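Local coordinates for protein siroheme decarboxylase (Hydrogenobacter thermophilus, PDB 4CH7) that catalyses the decarboxylation of siroheme to 12,18-didecarboxysiroheme, releasing two carbon dioxide molecules, as a step in heme d1 biosynthesis, at residues L68-V73 / D131-R136; S237-P242 / S301-L306; S260-R265 / L275-H280; E285-L290 / L305-R310. All blocks are in the same frame, centred on the assembly; numbering follows the deposited sequence.

Overall arrangement
All four contacts reach one antiparallel eight-stranded sheet that closes into a barrel; three pair its strands and the fourth packs a helix on it. Interaction 1 lies in the first AsnC-like ligand binding domain, and the other three lie in the second. Interaction 1 comes first along the chain. The hairpin of interaction 3 falls, in sequence, between the two segments of interaction 2, whose second strand, 303-314, also serves interaction 4. The centres of interactions 2 and 3 are about 10 Å apart, and those of interactions 1 and 3 about 17 Å. Strands 132-139 and 259-264 are neighbours, so interactions 1 and 3 touch across the junction of the two domains. Thus both domains build the single barrel.

Interaction 1: L68-V73 / D131-R136; sequences LIAFKV and DYLVLR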
# COMPACT_ATOMS: atom_id res chain seq x y z
N LEU A 68 -5.88 -4.39 -7.93
CA LEU A 68 -6.97 -3.44 -7.76
C LEU A 68 -8.24 -4.09 -8.29
O LEU A 68 -8.33 -4.44 -9.47
CB LEU A 68 -6.69 -2.14 -8.51
CG LEU A 68 -7.64 -0.97 -8.28
CD1 LEU A 68 -7.75 -0.66 -6.80
CD2 LEU A 68 -7.17 0.25 -9.05
N ILE A 69 -9.23 -4.27 -7.42
CA ILE A 69 -10.47 -4.94 -7.79
C ILE A 69 -11.60 -3.93 -7.93
O ILE A 69 -11.71 -3.00 -7.14
CB ILE A 69 -10.85 -6.02 -6.77
CG1 ILE A 69 -9.65 -6.93 -6.48
CG2 ILE A 69 -12.03 -6.84 -7.26
CD1 ILE A 69 -9.09 -7.62 -7.72
N ALA A 70 -12.44 -4.11 -8.95
CA ALA A 70 -13.59 -3.24 -9.17
C ALA A 70 -14.85 -4.08 -9.30
O ALA A 70 -14.90 -5.02 -10.09
CB ALA A 70 -13.39 -2.41 -10.43
N PHE A 71 -15.88 -3.75 -8.51
CA PHE A 71 -17.15 -4.45 -8.58
C PHE A 71 -18.23 -3.58 -9.21
O PHE A 71 -18.30 -2.38 -8.96
CB PHE A 71 -17.61 -4.86 -7.17
CG PHE A 71 -16.98 -6.12 -6.66
CD1 PHE A 71 -15.95 -6.74 -7.36
CD2 PHE A 71 -17.43 -6.70 -5.48
CE1 PHE A 71 -15.37 -7.91 -6.89
CE2 PHE A 71 -16.85 -7.87 -5.00
CZ PHE A 71 -15.82 -8.48 -5.70
N LYS A 72 -19.07 -4.19 -10.05
CA LYS A 72 -20.27 -3.50 -10.52
C LYS A 72 -21.44 -3.87 -9.62
O LYS A 72 -22.04 -4.94 -9.75
CB LYS A 72 -20.59 -3.83 -11.98
CG LYS A 72 -21.91 -3.24 -12.46
CD LYS A 72 -21.78 -2.61 -13.84
CE LYS A 72 -21.31 -3.62 -14.87
NZ LYS A 72 -21.27 -3.04 -16.24
N VAL A 73 -21.75 -2.98 -8.69
CA VAL A 73 -22.84 -3.18 -7.74
C VAL A 73 -23.85 -2.06 -7.95
O VAL A 73 -23.45 -0.94 -8.27
CB VAL A 73 -22.32 -3.10 -6.30
CG1 VAL A 73 -23.38 -3.57 -5.32
CG2 VAL A 73 -21.05 -3.93 -6.14
N ASP A 131 -20.30 -8.59 -12.89
CA ASP A 131 -19.17 -7.97 -13.58
C ASP A 131 -18.15 -7.39 -12.60
O ASP A 131 -18.48 -6.55 -11.76
CB ASP A 131 -19.67 -6.88 -14.53
CG ASP A 131 -20.53 -7.42 -15.64
OD1 ASP A 131 -20.23 -8.53 -16.13
OD2 ASP A 131 -21.51 -6.75 -16.03
N TYR A 132 -16.91 -7.85 -12.72
CA TYR A 132 -15.83 -7.31 -11.91
C TYR A 132 -14.52 -7.21 -12.68
O TYR A 132 -14.34 -7.85 -13.73
CB TYR A 132 -15.64 -8.10 -10.62
CG TYR A 132 -15.30 -9.57 -10.80
CD1 TYR A 132 -13.98 -9.98 -10.92
CD2 TYR A 132 -16.29 -10.53 -10.83
CE1 TYR A 132 -13.67 -11.32 -11.08
CE2 TYR A 132 -15.99 -11.87 -10.99
CZ TYR A 132 -14.68 -12.25 -11.12
OH TYR A 132 -14.37 -13.59 -11.28
N LEU A 133 -13.60 -6.40 -12.16
CA LEU A 133 -12.30 -6.21 -12.79
C LEU A 133 -11.18 -6.64 -11.85
O LEU A 133 -11.26 -6.44 -10.64
CB LEU A 133 -12.11 -4.75 -13.19
CG LEU A 133 -13.13 -4.17 -14.16
CD1 LEU A 133 -12.85 -2.70 -14.41
CD2 LEU A 133 -13.12 -4.94 -15.47
N VAL A 134 -10.15 -7.25 -12.42
CA VAL A 134 -8.97 -7.63 -11.66
C VAL A 134 -7.75 -6.99 -12.31
O VAL A 134 -7.20 -7.51 -13.29
CB VAL A 134 -8.81 -9.17 -11.58
CG1 VAL A 134 -7.51 -9.53 -10.91
CG2 VAL A 134 -9.99 -9.77 -10.82
N LEU A 135 -7.34 -5.84 -11.76
CA LEU A 135 -6.28 -5.04 -12.36
C LEU A 135 -5.03 -5.03 -11.48
O LEU A 135 -5.09 -4.66 -10.30
CB LEU A 135 -6.76 -3.61 -12.58
CG LEU A 135 -8.13 -3.45 -13.24
CD1 LEU A 135 -8.51 -1.98 -13.38
CD2 LEU A 135 -8.15 -4.13 -14.59
N ARG A 136 -3.90 -5.44 -12.05
CA ARG A 136 -2.63 -5.38 -11.34
C ARG A 136 -1.82 -4.17 -11.77
O ARG A 136 -1.35 -4.10 -12.91
CB ARG A 136 -1.84 -6.67 -11.53
CG ARG A 136 -2.38 -7.83 -10.72
CD ARG A 136 -1.59 -9.11 -10.94
NE ARG A 136 -2.09 -10.19 -10.11
CZ ARG A 136 -3.15 -10.94 -10.42
NH1 ARG A 136 -3.83 -10.71 -11.54
NH2 ARG A 136 -3.55 -11.90 -9.61
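Leu68 and Leu135 form a hydrogen-bonded pair at one end of these two antiparallel strands, with Leu135 N 2.9 Å from Leu68 O. Ala70 and Leu133 form the next hydrogen-bonded pair. Leu133 N reaches Ala70 O at 2.8 Å, and Ala70 N returns to Leu133 O at 3.1 Å. Lys72 N closes the ladder on Asp131 O. The carbonyls also receive CA-H contacts: Ile69 CA lies 3.3 Å from Leu133 O. Ile69 and Phe71 turn their backbone bonds to Phe105 and Leu103 on the other side. Strand 65-71 thereby joins strand 132-139 to strand 103-109 within the barrel; both segments belong to the first AsnC-like ligand binding domain. At the far end of the pair from Leu68, Lys72 and Asp131 lie side by side in a long salt bridge, NZ to OD2 3.7 Å. The Lys72 chain bends at chi2 and chi3, and its CE comes nearer to OD2. Lys72 also makes a cation-pi contact with Phe101. On one face of the sheet the side chains of Ala70 and Leu133 meet, CB to CB at 3.8 Å. On the other, Phe71 CD1 rests against Tyr132 CB at 3.5 Å, and Ile69 CD1 touches both methyls of Val134.

Interaction 2: S237-P242 / S301-L306; sequences SVWEVP and SKYALL
Trp239 and Tyr303 lie side by side and point the same way. Their rings form an offset stack, with the tyrosine ring and the six-membered ring of the indole 4.6 Å apart at their centroids and their planes 16° apart. Tyr303 CG sits between the backbone N and the carbonyl carbon (chi1 78°), which places it 3.6 Å from Trp239 CZ3. Tyr303 CB lies over the indole face, toward the rim, in a CH-pi contact 3.8 Å from the six-membered ring centroid. The indole is also held at its edge: NE1 gives a hydrogen bond to Ser237 OG at 2.8 Å, near the ring plane. Ser237 OG is bonded in turn to Ala277 O. An alanine in place of Trp239 would probably leave Tyr303 without its stacking partner and Ser237 OG without the NE1 donor. Strands 233-239 and 303-314 are antiparallel neighbours in the barrel, within the second AsnC-like ligand binding domain. Val238 and Ala304 are the hydrogen-bonded pair between them, both bonds at 3.0 Å. On their face of the sheet Val238 CG2 meets Ala304 CB. The end of Leu306 brings CD1 to Val238 CG2 as well, at 3.7 Å. The side chains of Val238 and Leu306 cross at about a right angle. Further out, Glu240 N bonds to Lys302 O. Glu240 is extended, and its OE1 lies 3.2 Å from Lys302 CD. The lysine bends at chi4, and its NZ remains 5.3 Å from Glu240 OE1.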
# COMPACT_ATOMS: atom_id res chain seq x y z
N SER A 237 -7.85 9.16 -11.64
CA SER A 237 -7.92 9.44 -13.07
C SER A 237 -7.27 8.27 -13.81
O SER A 237 -6.17 7.84 -13.47
CB SER A 237 -7.20 10.74 -13.41
OG SER A 237 -5.80 10.62 -13.23
N VAL A 238 -7.98 7.74 -14.80
CA VAL A 238 -7.45 6.64 -15.59
C VAL A 238 -7.26 7.07 -17.04
O VAL A 238 -8.11 7.75 -17.61
CB VAL A 238 -8.33 5.37 -15.49
CG1 VAL A 238 -8.34 4.86 -14.06
CG2 VAL A 238 -9.74 5.66 -15.96
N TRP A 239 -6.13 6.68 -17.63
CA TRP A 239 -5.77 7.17 -18.96
C TRP A 239 -5.34 6.04 -19.89
O TRP A 239 -4.68 5.09 -19.46
CB TRP A 239 -4.63 8.19 -18.84
CG TRP A 239 -4.92 9.29 -17.87
CD1 TRP A 239 -4.83 9.24 -16.51
CD2 TRP A 239 -5.35 10.62 -18.19
NE1 TRP A 239 -5.18 10.45 -15.96
CE2 TRP A 239 -5.50 11.32 -16.97
CE3 TRP A 239 -5.61 11.30 -19.38
CZ2 TRP A 239 -5.91 12.65 -16.92
CZ3 TRP A 239 -6.03 12.62 -19.33
CH2 TRP A 239 -6.17 13.28 -18.11
N GLU A 240 -5.72 6.15 -21.16
CA GLU A 240 -5.18 5.26 -22.18
C GLU A 240 -4.03 5.96 -22.88
O GLU A 240 -4.24 6.95 -23.59
CB GLU A 240 -6.26 4.86 -23.18
CG GLU A 240 -5.77 3.89 -24.25
CD GLU A 240 -6.87 3.44 -25.18
OE1 GLU A 240 -8.04 3.37 -24.73
OE2 GLU A 240 -6.58 3.16 -26.36
N VAL A 241 -2.82 5.46 -22.66
CA VAL A 241 -1.62 6.10 -23.18
C VAL A 241 -0.78 5.07 -23.93
O VAL A 241 -0.59 3.96 -23.45
CB VAL A 241 -0.78 6.70 -22.03
CG1 VAL A 241 0.42 7.45 -22.58
CG2 VAL A 241 -1.62 7.61 -21.17
N PRO A 242 -0.27 5.45 -25.12
CA PRO A 242 0.70 4.59 -25.81
C PRO A 242 1.93 4.37 -24.92
O PRO A 242 2.49 5.34 -24.41
CB PRO A 242 1.08 5.41 -27.06
CG PRO A 242 0.57 6.81 -26.80
CD PRO A 242 -0.63 6.63 -25.92
N SER A 301 -7.38 11.86 -25.37
CA SER A 301 -8.83 11.99 -25.34
C SER A 301 -9.50 10.81 -24.64
O SER A 301 -10.66 10.90 -24.23
CB SER A 301 -9.37 12.13 -26.76
OG SER A 301 -8.94 11.05 -27.58
N LYS A 302 -8.76 9.72 -24.50
CA LYS A 302 -9.29 8.54 -23.83
C LYS A 302 -8.92 8.53 -22.35
O LYS A 302 -7.80 8.16 -21.99
CB LYS A 302 -8.78 7.27 -24.50
CG LYS A 302 -9.01 7.24 -25.99
CD LYS A 302 -8.82 5.84 -26.54
CE LYS A 302 -8.93 5.83 -28.04
NZ LYS A 302 -10.25 6.32 -28.52
N TYR A 303 -9.87 8.94 -21.52
CA TYR A 303 -9.66 8.95 -20.07
C TYR A 303 -10.98 9.01 -19.32
O TYR A 303 -12.04 9.23 -19.92
CB TYR A 303 -8.76 10.12 -19.65
CG TYR A 303 -9.45 11.46 -19.60
CD1 TYR A 303 -9.60 12.23 -20.75
CD2 TYR A 303 -9.93 11.97 -18.41
CE1 TYR A 303 -10.21 13.47 -20.70
CE2 TYR A 303 -10.55 13.20 -18.35
CZ TYR A 303 -10.69 13.95 -19.50
OH TYR A 303 -11.30 15.17 -19.44
N ALA A 304 -10.91 8.82 -18.01
CA ALA A 304 -12.10 8.87 -17.16
C ALA A 304 -11.72 9.32 -15.76
O ALA A 304 -10.64 8.99 -15.26
CB ALA A 304 -12.78 7.52 -17.12
N LEU A 305 -12.61 10.07 -15.12
CA LEU A 305 -12.39 10.51 -13.75
C LEU A 305 -13.28 9.74 -12.79
O LEU A 305 -14.50 9.93 -12.76
CB LEU A 305 -12.64 12.02 -13.62
CG LEU A 305 -11.68 12.92 -14.41
CD1 LEU A 305 -11.99 14.39 -14.18
CD2 LEU A 305 -10.24 12.61 -14.05
N LEU A 306 -12.67 8.85 -12.01
CA LEU A 306 -13.41 8.05 -11.05
C LEU A 306 -13.31 8.68 -9.67
O LEU A 306 -12.41 8.35 -8.89
CB LEU A 306 -12.89 6.60 -11.04
CG LEU A 306 -13.24 5.71 -12.24
CD1 LEU A 306 -12.42 6.06 -13.47
CD2 LEU A 306 -13.06 4.24 -11.88

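Interaction 3: S260-R265 / L275-H280; sequences SHCYQR and LFAMMH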
# COMPACT_ATOMS: atom_id res chain seq x y z
N SER A 260 -1.03 13.05 -6.95
CA SER A 260 -0.20 12.27 -6.04
C SER A 260 0.37 11.03 -6.73
O SER A 260 1.18 11.14 -7.66
CB SER A 260 -1.00 11.86 -4.79
OG SER A 260 -2.26 11.32 -5.14
N HIS A 261 -0.06 9.85 -6.29
CA HIS A 261 0.48 8.60 -6.81
C HIS A 261 0.07 8.32 -8.25
O HIS A 261 -1.06 8.58 -8.65
CB HIS A 261 0.06 7.43 -5.92
CG HIS A 261 0.51 7.57 -4.50
ND1 HIS A 261 1.83 7.44 -4.12
CD2 HIS A 261 -0.19 7.82 -3.36
CE1 HIS A 261 1.93 7.61 -2.81
NE2 HIS A 261 0.72 7.84 -2.33
N CYS A 262 1.01 7.77 -9.01
CA CYS A 262 0.73 7.30 -10.36
C CYS A 262 1.03 5.81 -10.45
O CYS A 262 2.00 5.32 -9.86
CB CYS A 262 1.55 8.07 -11.40
SG CYS A 262 1.11 9.82 -11.52
N TYR A 263 0.19 5.09 -11.18
CA TYR A 263 0.36 3.66 -11.36
C TYR A 263 0.24 3.32 -12.84
O TYR A 263 -0.36 4.08 -13.60
CB TYR A 263 -0.70 2.88 -10.58
CG TYR A 263 -0.79 3.25 -9.12
CD1 TYR A 263 -1.59 4.31 -8.70
CD2 TYR A 263 -0.09 2.54 -8.15
CE1 TYR A 263 -1.69 4.65 -7.37
CE2 TYR A 263 -0.18 2.88 -6.82
CZ TYR A 263 -0.98 3.94 -6.43
OH TYR A 263 -1.07 4.28 -5.11
N GLN A 264 0.80 2.19 -13.24
CA GLN A 264 0.62 1.72 -14.60
C GLN A 264 0.29 0.24 -14.62
O GLN A 264 0.62 -0.51 -13.70
CB GLN A 264 1.86 2.01 -15.45
CG GLN A 264 3.11 1.26 -15.01
CD GLN A 264 4.19 1.29 -16.07
OE1 GLN A 264 3.90 1.38 -17.26
NE2 GLN A 264 5.45 1.23 -15.65
N ARG A 265 -0.39 -0.17 -15.68
CA ARG A 265 -0.72 -1.57 -15.89
C ARG A 265 -0.74 -1.80 -17.39
O ARG A 265 -0.53 -0.88 -18.17
CB ARG A 265 -2.09 -1.89 -15.30
CG ARG A 265 -3.22 -1.05 -15.87
CD ARG A 265 -4.58 -1.52 -15.37
NE ARG A 265 -4.98 -2.81 -15.93
CZ ARG A 265 -5.80 -2.95 -16.97
NH1 ARG A 265 -6.31 -1.89 -17.57
NH2 ARG A 265 -6.10 -4.16 -17.42
N LEU A 275 -2.77 3.89 -17.64
CA LEU A 275 -2.16 4.85 -16.72
C LEU A 275 -3.15 5.35 -15.67
O LEU A 275 -4.21 5.90 -16.01
CB LEU A 275 -1.54 6.03 -17.48
CG LEU A 275 -0.85 7.09 -16.61
CD1 LEU A 275 0.18 6.45 -15.71
CD2 LEU A 275 -0.21 8.15 -17.47
N PHE A 276 -2.80 5.15 -14.40
CA PHE A 276 -3.63 5.61 -13.29
C PHE A 276 -2.93 6.77 -12.60
O PHE A 276 -1.72 6.72 -12.37
CB PHE A 276 -3.85 4.48 -12.27
CG PHE A 276 -4.77 3.37 -12.76
CD1 PHE A 276 -4.90 3.09 -14.12
CD2 PHE A 276 -5.49 2.62 -11.85
CE1 PHE A 276 -5.74 2.07 -14.55
CE2 PHE A 276 -6.33 1.60 -12.27
CZ PHE A 276 -6.45 1.32 -13.63
N ALA A 277 -3.68 7.82 -12.29
CA ALA A 277 -3.11 8.97 -11.58
C ALA A 277 -4.09 9.51 -10.55
O ALA A 277 -5.12 10.07 -10.90
CB ALA A 277 -2.72 10.07 -12.56
N MSE A 278 -3.74 9.33 -9.28
CA MSE A 278 -4.58 9.82 -8.19
C MSE A 278 -4.61 11.34 -8.20
O MSE A 278 -3.58 11.99 -8.05
CB MSE A 278 -4.08 9.32 -6.84
CG MSE A 278 -3.98 7.81 -6.71
SE MSE A 278 -5.60 6.87 -7.23
CE MSE A 278 -5.05 6.30 -9.00
N MSE A 279 -5.80 11.90 -8.39
CA MSE A 279 -5.96 13.35 -8.35
C MSE A 279 -6.72 13.77 -7.10
O MSE A 279 -7.51 13.00 -6.54
CB MSE A 279 -6.66 13.87 -9.60
CG MSE A 279 -5.80 13.88 -10.86
SE MSE A 279 -6.84 14.32 -12.44
CE MSE A 279 -5.43 14.24 -13.77
N HIS A 280 -6.47 14.99 -6.65
CA HIS A 280 -7.22 15.59 -5.56
C HIS A 280 -7.35 17.08 -5.83
O HIS A 280 -6.52 17.67 -6.51
CB HIS A 280 -6.54 15.34 -4.21
CG HIS A 280 -5.12 15.79 -4.16
ND1 HIS A 280 -4.07 14.92 -3.96
CD2 HIS A 280 -4.57 17.03 -4.26
CE1 HIS A 280 -2.93 15.60 -3.95
NE2 HIS A 280 -3.21 16.88 -4.14
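Tyr263 and Phe276 hold the centre of this beta hairpin with two backbone hydrogen bonds, N to O in both directions and each 2.8 Å long. Met278 N gives a 2.9 Å bond to His261 O. Met278, a selenomethionine here, also accepts twice. Ser260 N reaches its O at 3.0 Å, and Ser260 OG gives a longer bond, 3.3 Å, from above the carbonyl plane. The serine thus grips the same oxygen with main chain and side chain. Around this ladder the side chains pack on both faces. Met278 crosses Tyr263 at about a right angle, and its CG lies 4.0 Å from Tyr263 CE1 at the edge of the ring. With its chain bent at chi2 and chi3, Met278 also has CE 4.0 Å from Tyr263 CD1. Arg265 lays CD 3.8 Å from Phe276 CZ, while its NH1 bonds to the carbonyls of Phe271 and Tyr273. On the other face Cys262 SG meets Ala277 CB. The Tyr263 side chain is about 7 Å from that of His93, the inferred active-site residue. The hairpin lies between strands 132-139 and 233-239 in the barrel, and helix 246-254 packs on its face with Leu275 and Ala277.

Interaction 4: E285-L290 / L305-R310; sequences EEIKLL and LLFSTR
Ile287 and Phe307 slide past each other in opposite directions between the helix and the strand. Ile287 CD1 lies 4.0 Å from Phe307 CE1, and its CB and CG2 approach the same ring atom. Lys288 meets the ring differently. Its side chain crosses that of Phe307 at about a right angle, and CG lies at the ring edge, 4.1 Å from CZ. Here the aliphatic part of the lysine does the touching. Leu305 adds its CD1 methyl, which sits 3.7 Å from Lys288 CA and 3.8 Å from Lys288 CG. It also reaches Ile287 CG2 at 4.1 Å. This is helix-on-sheet packing in an AsnC-like ligand binding domain, with helix 284-297 lying on strand 303-314 of the antiparallel barrel sheet. Their local axes are 10.5 Å apart, and their N-to-C directions differ by 152°, roughly antiparallel. No hydrogen bond joins the two segments, so apolar contact alone links them. Leu305 also touches Ala291, further along the helix, and Phe307 touches Gln284 near its start. Phe307 packs on Ala235 of strand 233-239 too. Further along, Thr309 and Arg310 both face Glu96 in a classic beta bulge.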
# COMPACT_ATOMS: atom_id res chain seq x y z
N GLU A 285 -14.95 19.84 -10.05
CA GLU A 285 -14.73 20.63 -11.26
C GLU A 285 -13.27 21.06 -11.41
O GLU A 285 -12.74 21.11 -12.52
CB GLU A 285 -15.64 21.87 -11.25
CG GLU A 285 -15.54 22.73 -12.50
CD GLU A 285 -16.14 22.05 -13.72
OE1 GLU A 285 -17.09 21.26 -13.55
OE2 GLU A 285 -15.67 22.32 -14.84
N GLU A 286 -12.64 21.36 -10.28
CA GLU A 286 -11.23 21.73 -10.26
C GLU A 286 -10.36 20.60 -10.79
O GLU A 286 -9.43 20.84 -11.57
CB GLU A 286 -10.81 22.09 -8.83
CG GLU A 286 -9.35 22.46 -8.69
CD GLU A 286 -8.95 22.73 -7.25
OE1 GLU A 286 -9.80 23.23 -6.48
OE2 GLU A 286 -7.79 22.43 -6.90
N ILE A 287 -10.65 19.37 -10.37
CA ILE A 287 -9.96 18.19 -10.87
C ILE A 287 -10.24 18.01 -12.37
O ILE A 287 -9.32 17.71 -13.14
CB ILE A 287 -10.38 16.92 -10.09
CG1 ILE A 287 -9.77 16.92 -8.69
CG2 ILE A 287 -9.96 15.66 -10.84
CD1 ILE A 287 -10.25 15.78 -7.81
N LYS A 288 -11.49 18.20 -12.76
CA LYS A 288 -11.89 18.12 -14.17
C LYS A 288 -11.06 19.04 -15.05
O LYS A 288 -10.62 18.65 -16.13
CB LYS A 288 -13.38 18.46 -14.33
CG LYS A 288 -14.34 17.33 -13.97
CD LYS A 288 -15.78 17.70 -14.31
CE LYS A 288 -16.74 16.57 -13.98
NZ LYS A 288 -18.16 16.95 -14.23
N LEU A 289 -10.85 20.27 -14.57
CA LEU A 289 -10.01 21.24 -15.27
C LEU A 289 -8.59 20.71 -15.47
O LEU A 289 -8.07 20.73 -16.58
CB LEU A 289 -9.96 22.56 -14.48
CG LEU A 289 -10.92 23.67 -14.89
CD1 LEU A 289 -12.33 23.13 -15.10
CD2 LEU A 289 -10.93 24.79 -13.87
N LEU A 290 -7.99 20.22 -14.38
CA LEU A 290 -6.65 19.66 -14.41
C LEU A 290 -6.54 18.49 -15.40
O LEU A 290 -5.56 18.38 -16.14
CB LEU A 290 -6.24 19.20 -13.01
CG LEU A 290 -4.97 18.36 -12.86
CD1 LEU A 290 -3.76 19.09 -13.42
CD2 LEU A 290 -4.74 17.97 -11.41
N LEU A 305 -12.61 10.07 -15.12
CA LEU A 305 -12.39 10.51 -13.75
C LEU A 305 -13.28 9.74 -12.79
O LEU A 305 -14.50 9.93 -12.76
CB LEU A 305 -12.64 12.02 -13.62
CG LEU A 305 -11.68 12.92 -14.41
CD1 LEU A 305 -11.99 14.39 -14.18
CD2 LEU A 305 -10.24 12.61 -14.05
N LEU A 306 -12.67 8.85 -12.01
CA LEU A 306 -13.41 8.05 -11.05
C LEU A 306 -13.31 8.68 -9.67
O LEU A 306 -12.41 8.35 -8.89
CB LEU A 306 -12.89 6.60 -11.04
CG LEU A 306 -13.24 5.71 -12.24
CD1 LEU A 306 -12.42 6.06 -13.47
CD2 LEU A 306 -13.06 4.24 -11.88
N PHE A 307 -14.23 9.58 -9.37
CA PHE A 307 -14.22 10.31 -8.11
C PHE A 307 -14.55 9.42 -6.92
O PHE A 307 -15.48 8.62 -6.97
CB PHE A 307 -15.20 11.49 -8.16
CG PHE A 307 -14.79 12.57 -9.11
CD1 PHE A 307 -13.98 13.62 -8.69
CD2 PHE A 307 -15.22 12.56 -10.43
CE1 PHE A 307 -13.60 14.62 -9.56
CE2 PHE A 307 -14.85 13.56 -11.31
CZ PHE A 307 -14.03 14.60 -10.88
N SER A 308 -13.79 9.58 -5.84
CA SER A 308 -14.07 8.88 -4.59
C SER A 308 -15.20 9.60 -3.86
O SER A 308 -15.03 10.72 -3.38
CB SER A 308 -12.82 8.83 -3.71
OG SER A 308 -13.14 8.59 -2.36
N THR A 309 -16.37 8.96 -3.79
CA THR A 309 -17.53 9.56 -3.14
C THR A 309 -17.80 8.95 -1.77
O THR A 309 -18.63 9.44 -1.01
CB THR A 309 -18.79 9.47 -4.02
OG1 THR A 309 -19.01 8.11 -4.42
CG2 THR A 309 -18.63 10.34 -5.26
N ARG A 310 -17.07 7.87 -1.46
CA ARG A 310 -17.13 7.23 -0.15
C ARG A 310 -15.84 6.48 0.16
O ARG A 310 -15.21 5.91 -0.73
CB ARG A 310 -18.31 6.25 -0.05
CG ARG A 310 -19.63 6.88 0.38
CD ARG A 310 -20.53 5.88 1.09
NE ARG A 310 -20.02 5.50 2.40
CZ ARG A 310 -20.73 4.87 3.33
NH1 ARG A 310 -21.99 4.54 3.09
NH2 ARG A 310 -20.19 4.57 4.50